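Local coordinates for protein aminopentol aminotransferase (Sphingopyxis macrogoltabida, PDB 6HBS) that transfers the amino group of aminopentol (hydrolysed fumonisin B1) to pyruvate, a pyridoxal-phosphate-dependent step in the degradation of fumonisin B1, at residues Ala76-Asp79 / Ala80-Leu84; Thr301-Ile304 / Ile305-Thr308; Met378-Ser381 / Ala382-Val386. All blocks are in the same frame, centred on the assembly; numbering follows the deposited sequence.

In the fold
All three contacts are local, follow in series along the chain and lie within the class-III aminotransferase region. Contact 1 lies in the C-terminal part of helix 72-82, and contact 2 closes helix 292-307. Their centres are about 18 Å apart and their nearest atoms about 7 Å, yet the two helices pack together: Ala-77, Ala-78 and Gln-81 rest on helix 292-307, while Thr-301 and Ile-304 rest on helix 72-82. Contact 3 is the turn leading into helix 386-405, its centre about 16 Å from contact 2's and about 26 Å from contact 1's. The packed helices thus join the subunit interface at contact 1 to the cofactor region, which contact 3 approaches through Phe-379.

Contact 1. Residues Ala76-Asp79 / Ala80-Leu84; sequences AAAD and AQRLL
Ala-76 O accepts the N-H of Ala-80, and the same i to i+4 bonding repeats from Ala-77 O to Gln-81 N, from Ala-78 O to Arg-82 N (2.8 Å) and from Asp-79 O to Leu-83 N; these bonds run on through the C-terminal part of helix 72-82. Across this turn Asp-79 and Arg-82 form an i to i+3 salt bridge, with Asp-79 OD1 3.0 Å from Arg-82 NH1. The bond uses the anti lone pair of OD1 and lies close to the guanidinium plane, although the carboxylate and guanidinium planes are 69° apart. Arg-82 starts with CG anti to its backbone N (chi1 -160°) and bends at chi3, which folds the guanidinium back over Ala-78 O; its NH2 lies 3.6 Å from Ala-78 CB. A water lies 2.8 Å from both Asp-79 OD1 and Arg-82 NH2, accepting from NH2 and bridging the two groups. The small alanines suit a closely packed helix face: Ala-78 is buried against Val-293 and Tyr-264, and Ala-77 lies on Glu-300. Gln-81 turns its amide to Gly-85 O, while Arg-82 packs on Glu-75 of the second subunit and lies close to Arg-82 of that subunit, a like charge.

Contact 2. Residues Thr301-Ile304 / Ile305-Thr308; sequences TLRI and IRET
Arg-303 and Glu-307, four residues apart on helix 292-307, are joined by a salt bridge in which Arg-303 NH1 lies 3.0 Å from Glu-307 OE1. The carboxylate oxygen sits in the guanidinium plane, but NH1 approaches it from above the carboxylate plane, and the two planes are 55° apart. With CG anti to the backbone N (chi1 -178°) and a bend at chi3, the arginine brings its methylenes beside the acid too: CG is 3.5 Å from Glu-307 OE1. Its NH2 has a further salt bridge to Glu-300, so acids on the preceding and following turns share one guanidinium. At the end of the helix, Thr-308 OG1 donates to Ile-304 O at 2.6 Å, from above the carbonyl plane. Thr-308 N bonds weakly to the same oxygen, and Glu-307 N divides its hydrogen between it and Arg-303 O, again weakly. This is a helix C-terminus: Thr-308 is the first residue to leave helical backbone angles, and its hydroxyl satisfies a carbonyl of the last turn while the chain turns away. Upstream, Ile-305 N and Arg-306 N make regular helical bonds to Thr-301 O and Leu-302 O. Arg-303 CA lies 3.3 Å from the guanidinium plane of Arg-306, toward the rim of that face. Branched aliphatic chains suit the buried flank: Leu-302 CD2 is 4.2 Å from Ile-305 CD1, and both meet Met-105 of helix 94-105 and loop residue Phe-236. Ile-304 packs on Ile-74 and Glu-73 of helix 72-82, while Arg-240 donates hydrogen bonds to the carbonyls of Ile-305 and Thr-308.

Contact 3. Residues Met378-Ser381 / Ala382-Val386; sequences MFLS and AAHTV
Ser-381 OG stands between its own backbone N and carbonyl carbon (chi1 86°), and His-384 swings its ring back beside its backbone N (chi1 -74°); together these torsions bring the hydroxyl to the edge of the imidazole, with Ser-381 OG 2.8 Å from His-384 ND1. Either atom could be the donor. The hydroxyl also accepts the N-H of Ala-383 at 3.0 Å, so two bonds hold the oxygen in place. The backbone makes a type I beta turn from Ser-381 to His-384, closed by His-384 N to Ser-381 O at 3.2 Å, with the N-H well above the carbonyl plane. A water donates to Ser-381 O (2.7 Å) and His-384 O (2.6 Å), tying the turn's ends together. Serine suits the first position because its short side chain reaches forward to the Ala-383 N-H, an ST turn nested in the type I turn. Leu-380 lays a methyl over one face of the histidine ring: CD1 is 4.0 Å from the centroid, a CH-pi contact, and the two side chains cross nearly at right angles. His-384 also meets the Tyr-58 ring. Leu-380 packs on Leu-314 and Ser-317 of helix 310-332, and the side chain of Phe-379 lies about 7 Å from a bound pyridoxal phosphate. Thr-385 is the N-cap of helix 386-405, its side chain capping a backbone N there while its own N-H bonds to the Asp-388 side chain.

Contact 1. Residues Ala76-Asp79 / Ala80-Leu84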
loop_
_atom_site.group_PDB
_atom_site.type_symbol
_atom_site.label_atom_id
_atom_site.label_comp_id
_atom_site.label_asym_id
_atom_site.label_seq_id
_atom_site.Cartn_x
_atom_site.Cartn_y
_atom_site.Cartn_z
ATOM N N ALA A 76 22.158 4.497 4.740
ATOM C CA ALA A 76 23.186 4.746 3.682
ATOM C C ALA A 76 22.758 4.169 2.319
ATOM O O ALA A 76 22.920 4.829 1.293
ATOM C CB ALA A 76 24.541 4.215 4.094
ATOM N N ALA A 77 22.214 2.946 2.308
ATOM C CA ALA A 77 21.783 2.320 1.070
ATOM C C ALA A 77 20.601 3.092 0.487
ATOM O O ALA A 77 20.550 3.278 -0.740
ATOM C CB ALA A 77 21.440 0.863 1.272
ATOM N N ALA A 78 19.673 3.523 1.343
ATOM C CA ALA A 78 18.508 4.295 0.898
ATOM C C ALA A 78 18.946 5.649 0.316
ATOM O O ALA A 78 18.425 6.098 -0.709
ATOM C CB ALA A 78 17.542 4.510 2.029
ATOM N N ASP A 79 19.896 6.304 0.996
ATOM C CA ASP A 79 20.465 7.582 0.534
ATOM C C ASP A 79 21.045 7.438 -0.876
ATOM O O ASP A 79 20.796 8.282 -1.719
ATOM C CB ASP A 79 21.609 8.050 1.433
ATOM C CG ASP A 79 21.265 8.500 2.831
ATOM O OD1 ASP A 79 20.092 8.856 3.089
ATOM O OD2 ASP A 79 22.223 8.581 3.633
ATOM N N ALA A 80 21.851 6.402 -1.101
ATOM C CA ALA A 80 22.491 6.196 -2.395
ATOM C C ALA A 80 21.438 6.038 -3.510
ATOM O O ALA A 80 21.620 6.543 -4.625
ATOM C CB ALA A 80 23.425 5.013 -2.347
ATOM N N GLN A 81 20.360 5.299 -3.234
ATOM C CA GLN A 81 19.316 5.123 -4.238
ATOM C C GLN A 81 18.508 6.419 -4.403
ATOM O O GLN A 81 18.119 6.750 -5.500
ATOM C CB GLN A 81 18.406 3.935 -3.895
ATOM C CG GLN A 81 17.356 3.650 -4.962
ATOM C CD GLN A 81 18.022 3.302 -6.277
ATOM O OE1 GLN A 81 19.023 2.591 -6.308
ATOM N NE2 GLN A 81 17.471 3.815 -7.365
ATOM N N ARG A 82 18.281 7.167 -3.333
ATOM C CA ARG A 82 17.530 8.404 -3.437
ATOM C C ARG A 82 18.212 9.405 -4.401
ATOM O O ARG A 82 17.515 10.187 -5.080
ATOM C CB ARG A 82 17.315 8.993 -2.046
ATOM C CG ARG A 82 16.169 9.991 -1.959
ATOM C CD ARG A 82 15.913 10.404 -0.512
ATOM N NE ARG A 82 15.684 9.256 0.358
ATOM C CZ ARG A 82 16.496 8.845 1.330
ATOM N NH1 ARG A 82 17.663 9.434 1.497
ATOM N NH2 ARG A 82 16.134 7.849 2.128
ATOM N N LEU A 83 19.544 9.360 -4.489
ATOM C CA LEU A 83 20.282 10.233 -5.417
ATOM C C LEU A 83 20.014 9.825 -6.871
ATOM O O LEU A 83 20.273 10.631 -7.780
ATOM C CB LEU A 83 21.791 10.166 -5.148
ATOM C CG LEU A 83 22.262 10.792 -3.844
ATOM C CD1 LEU A 83 23.758 10.638 -3.688
ATOM C CD2 LEU A 83 21.859 12.248 -3.761
ATOM N N LEU A 84 19.642 8.559 -7.099
ATOM C CA LEU A 84 19.420 8.038 -8.414
ATOM C C LEU A 84 17.961 8.278 -8.818
ATOM O O LEU A 84 17.718 9.068 -9.723
ATOM C CB LEU A 84 19.803 6.562 -8.488
ATOM C CG LEU A 84 21.274 6.298 -8.205
ATOM C CD1 LEU A 84 21.547 4.800 -8.082
ATOM C CD2 LEU A 84 22.136 6.920 -9.298
HETATM O O HOH W 1 17.938 7.369 4.160
#

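Contact 2. Residues Thr301-Ile304 / Ile305-Thr308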
loop_
_atom_site.group_PDB
_atom_site.type_symbol
_atom_site.label_atom_id
_atom_site.label_comp_id
_atom_site.label_asym_id
_atom_site.label_seq_id
_atom_site.Cartn_x
_atom_site.Cartn_y
_atom_site.Cartn_z
ATOM N N THR A 301 18.907 -4.547 3.956
ATOM C CA THR A 301 18.319 -5.311 5.059
ATOM C C THR A 301 18.497 -6.817 4.822
ATOM O O THR A 301 18.977 -7.517 5.710
ATOM C CB THR A 301 16.845 -4.948 5.241
ATOM O OG1 THR A 301 16.720 -3.544 5.460
ATOM C CG2 THR A 301 16.226 -5.717 6.382
ATOM N N LEU A 302 18.150 -7.320 3.628
ATOM C CA LEU A 302 18.321 -8.731 3.347
ATOM C C LEU A 302 19.810 -9.135 3.440
ATOM O O LEU A 302 20.096 -10.254 3.885
ATOM C CB LEU A 302 17.764 -9.105 1.976
ATOM C CG LEU A 302 16.248 -9.005 1.785
ATOM C CD1 LEU A 302 15.878 -9.298 0.336
ATOM C CD2 LEU A 302 15.481 -9.913 2.745
ATOM N N ARG A 303 20.745 -8.259 3.028
ATOM C CA ARG A 303 22.183 -8.583 3.125
ATOM C C ARG A 303 22.566 -8.765 4.607
ATOM O O ARG A 303 23.265 -9.700 4.989
ATOM C CB ARG A 303 23.063 -7.523 2.433
ATOM C CG ARG A 303 24.563 -7.830 2.470
ATOM C CD ARG A 303 25.494 -6.639 2.297
ATOM N NE ARG A 303 25.342 -5.570 3.291
ATOM C CZ ARG A 303 25.811 -5.606 4.526
ATOM N NH1 ARG A 303 26.434 -6.682 4.971
ATOM N NH2 ARG A 303 25.644 -4.572 5.326
ATOM N N ILE A 304 22.134 -7.837 5.445
ATOM C CA ILE A 304 22.400 -7.897 6.846
ATOM C C ILE A 304 21.802 -9.176 7.459
ATOM O O ILE A 304 22.440 -9.799 8.322
ATOM C CB ILE A 304 21.918 -6.620 7.527
ATOM C CG1 ILE A 304 22.765 -5.427 7.068
ATOM C CG2 ILE A 304 21.913 -6.765 9.038
ATOM C CD1 ILE A 304 22.290 -4.126 7.560
ATOM N N ILE A 305 20.618 -9.591 6.993
ATOM C CA ILE A 305 19.962 -10.794 7.494
ATOM C C ILE A 305 20.839 -12.003 7.159
ATOM O O ILE A 305 21.018 -12.877 7.991
ATOM C CB ILE A 305 18.524 -10.925 6.939
ATOM C CG1 ILE A 305 17.568 -9.913 7.585
ATOM C CG2 ILE A 305 18.009 -12.350 7.009
ATOM C CD1 ILE A 305 16.191 -9.839 6.908
ATOM N N ARG A 306 21.382 -12.045 5.938
ATOM C CA ARG A 306 22.199 -13.145 5.528
ATOM C C ARG A 306 23.553 -13.120 6.249
ATOM O O ARG A 306 24.054 -14.171 6.504
ATOM C CB ARG A 306 22.515 -13.164 4.027
ATOM C CG ARG A 306 21.324 -13.259 3.092
ATOM C CD ARG A 306 21.741 -13.552 1.661
ATOM N NE ARG A 306 22.503 -12.444 1.110
ATOM C CZ ARG A 306 21.977 -11.304 0.666
ATOM N NH1 ARG A 306 22.769 -10.342 0.231
ATOM N NH2 ARG A 306 20.669 -11.153 0.600
ATOM N N GLU A 307 24.142 -11.945 6.520
ATOM C CA GLU A 307 25.578 -11.841 6.782
ATOM C C GLU A 307 25.926 -11.582 8.251
ATOM O O GLU A 307 27.114 -11.594 8.585
ATOM C CB GLU A 307 26.243 -10.769 5.903
ATOM C CG GLU A 307 26.420 -11.272 4.483
ATOM C CD GLU A 307 27.038 -10.344 3.460
ATOM O OE1 GLU A 307 27.443 -9.250 3.813
ATOM O OE2 GLU A 307 27.049 -10.732 2.304
ATOM N N THR A 308 24.940 -11.349 9.113
ATOM C CA THR A 308 25.184 -10.936 10.479
ATOM C C THR A 308 24.378 -11.825 11.422
ATOM O O THR A 308 23.405 -12.463 10.990
ATOM C CB THR A 308 24.821 -9.463 10.723
ATOM O OG1 THR A 308 23.391 -9.362 10.706
ATOM C CG2 THR A 308 25.436 -8.499 9.726
#

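Contact 3. Residues Met378-Ser381 / Ala382-Val386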
loop_
_atom_site.group_PDB
_atom_site.type_symbol
_atom_site.label_atom_id
_atom_site.label_comp_id
_atom_site.label_asym_id
_atom_site.label_seq_id
_atom_site.Cartn_x
_atom_site.Cartn_y
_atom_site.Cartn_z
ATOM N N MET A 378 4.472 -8.602 21.208
ATOM C CA MET A 378 5.597 -7.701 21.104
ATOM C C MET A 378 6.650 -8.289 20.179
ATOM O O MET A 378 6.467 -9.358 19.598
ATOM C CB MET A 378 6.122 -7.411 22.514
ATOM C CG MET A 378 5.177 -6.484 23.213
ATOM S SD MET A 378 5.363 -6.450 25.000
ATOM C CE MET A 378 4.439 -7.919 25.439
ATOM N N PHE A 379 7.732 -7.536 20.000
ATOM C CA PHE A 379 8.800 -7.864 19.105
ATOM C C PHE A 379 10.137 -7.414 19.703
ATOM O O PHE A 379 10.216 -6.356 20.329
ATOM C CB PHE A 379 8.645 -7.127 17.771
ATOM C CG PHE A 379 7.386 -7.408 16.985
ATOM C CD1 PHE A 379 6.189 -6.788 17.298
ATOM C CD2 PHE A 379 7.400 -8.334 15.954
ATOM C CE1 PHE A 379 5.053 -7.039 16.541
ATOM C CE2 PHE A 379 6.257 -8.599 15.211
ATOM C CZ PHE A 379 5.100 -7.925 15.484
ATOM N N LEU A 380 11.174 -8.211 19.461
ATOM C CA LEU A 380 12.552 -7.806 19.725
ATOM C C LEU A 380 13.210 -7.370 18.414
ATOM O O LEU A 380 12.967 -7.942 17.357
ATOM C CB LEU A 380 13.340 -8.953 20.366
ATOM C CG LEU A 380 13.341 -8.983 21.893
ATOM C CD1 LEU A 380 14.095 -7.810 22.480
ATOM C CD2 LEU A 380 11.928 -9.053 22.451
ATOM N N SER A 381 14.102 -6.375 18.537
ATOM C CA SER A 381 14.994 -5.912 17.479
ATOM C C SER A 381 16.437 -6.317 17.815
ATOM O O SER A 381 16.802 -6.471 19.008
ATOM C CB SER A 381 14.881 -4.404 17.308
ATOM O OG SER A 381 15.743 -3.691 18.205
ATOM N N ALA A 382 17.280 -6.407 16.785
ATOM C CA ALA A 382 18.724 -6.593 16.979
ATOM C C ALA A 382 19.374 -5.359 17.628
ATOM O O ALA A 382 20.553 -5.460 18.017
ATOM C CB ALA A 382 19.408 -6.922 15.668
ATOM N N ALA A 383 18.661 -4.224 17.767
ATOM C CA ALA A 383 19.210 -3.046 18.416
ATOM C C ALA A 383 18.932 -3.024 19.921
ATOM O O ALA A 383 19.475 -2.166 20.594
ATOM C CB ALA A 383 18.673 -1.790 17.791
ATOM N N HIS A 384 18.087 -3.931 20.442
ATOM C CA HIS A 384 17.918 -4.080 21.888
ATOM C C HIS A 384 19.229 -4.625 22.493
ATOM O O HIS A 384 19.673 -5.664 22.108
ATOM C CB HIS A 384 16.742 -4.989 22.245
ATOM C CG HIS A 384 15.386 -4.387 22.042
ATOM N ND1 HIS A 384 14.813 -4.243 20.787
ATOM C CD2 HIS A 384 14.510 -3.856 22.905
ATOM C CE1 HIS A 384 13.623 -3.702 20.907
ATOM N NE2 HIS A 384 13.399 -3.458 22.201
ATOM N N THR A 385 19.814 -3.886 23.440
ATOM C CA THR A 385 21.108 -4.261 24.072
ATOM C C THR A 385 20.874 -4.939 25.429
ATOM O O THR A 385 19.766 -4.932 26.006
ATOM C CB THR A 385 21.979 -3.021 24.275
ATOM O OG1 THR A 385 21.326 -2.154 25.215
ATOM C CG2 THR A 385 22.237 -2.283 22.977
ATOM N N VAL A 386 21.954 -5.515 25.974
ATOM C CA VAL A 386 21.900 -6.101 27.330
ATOM C C VAL A 386 21.484 -5.030 28.337
ATOM O O VAL A 386 20.681 -5.319 29.199
ATOM C CB VAL A 386 23.225 -6.797 27.705
ATOM C CG1 VAL A 386 23.369 -8.113 26.958
ATOM C CG2 VAL A 386 24.440 -5.916 27.458
HETATM O O HOH W 2 18.733 -7.533 20.563
#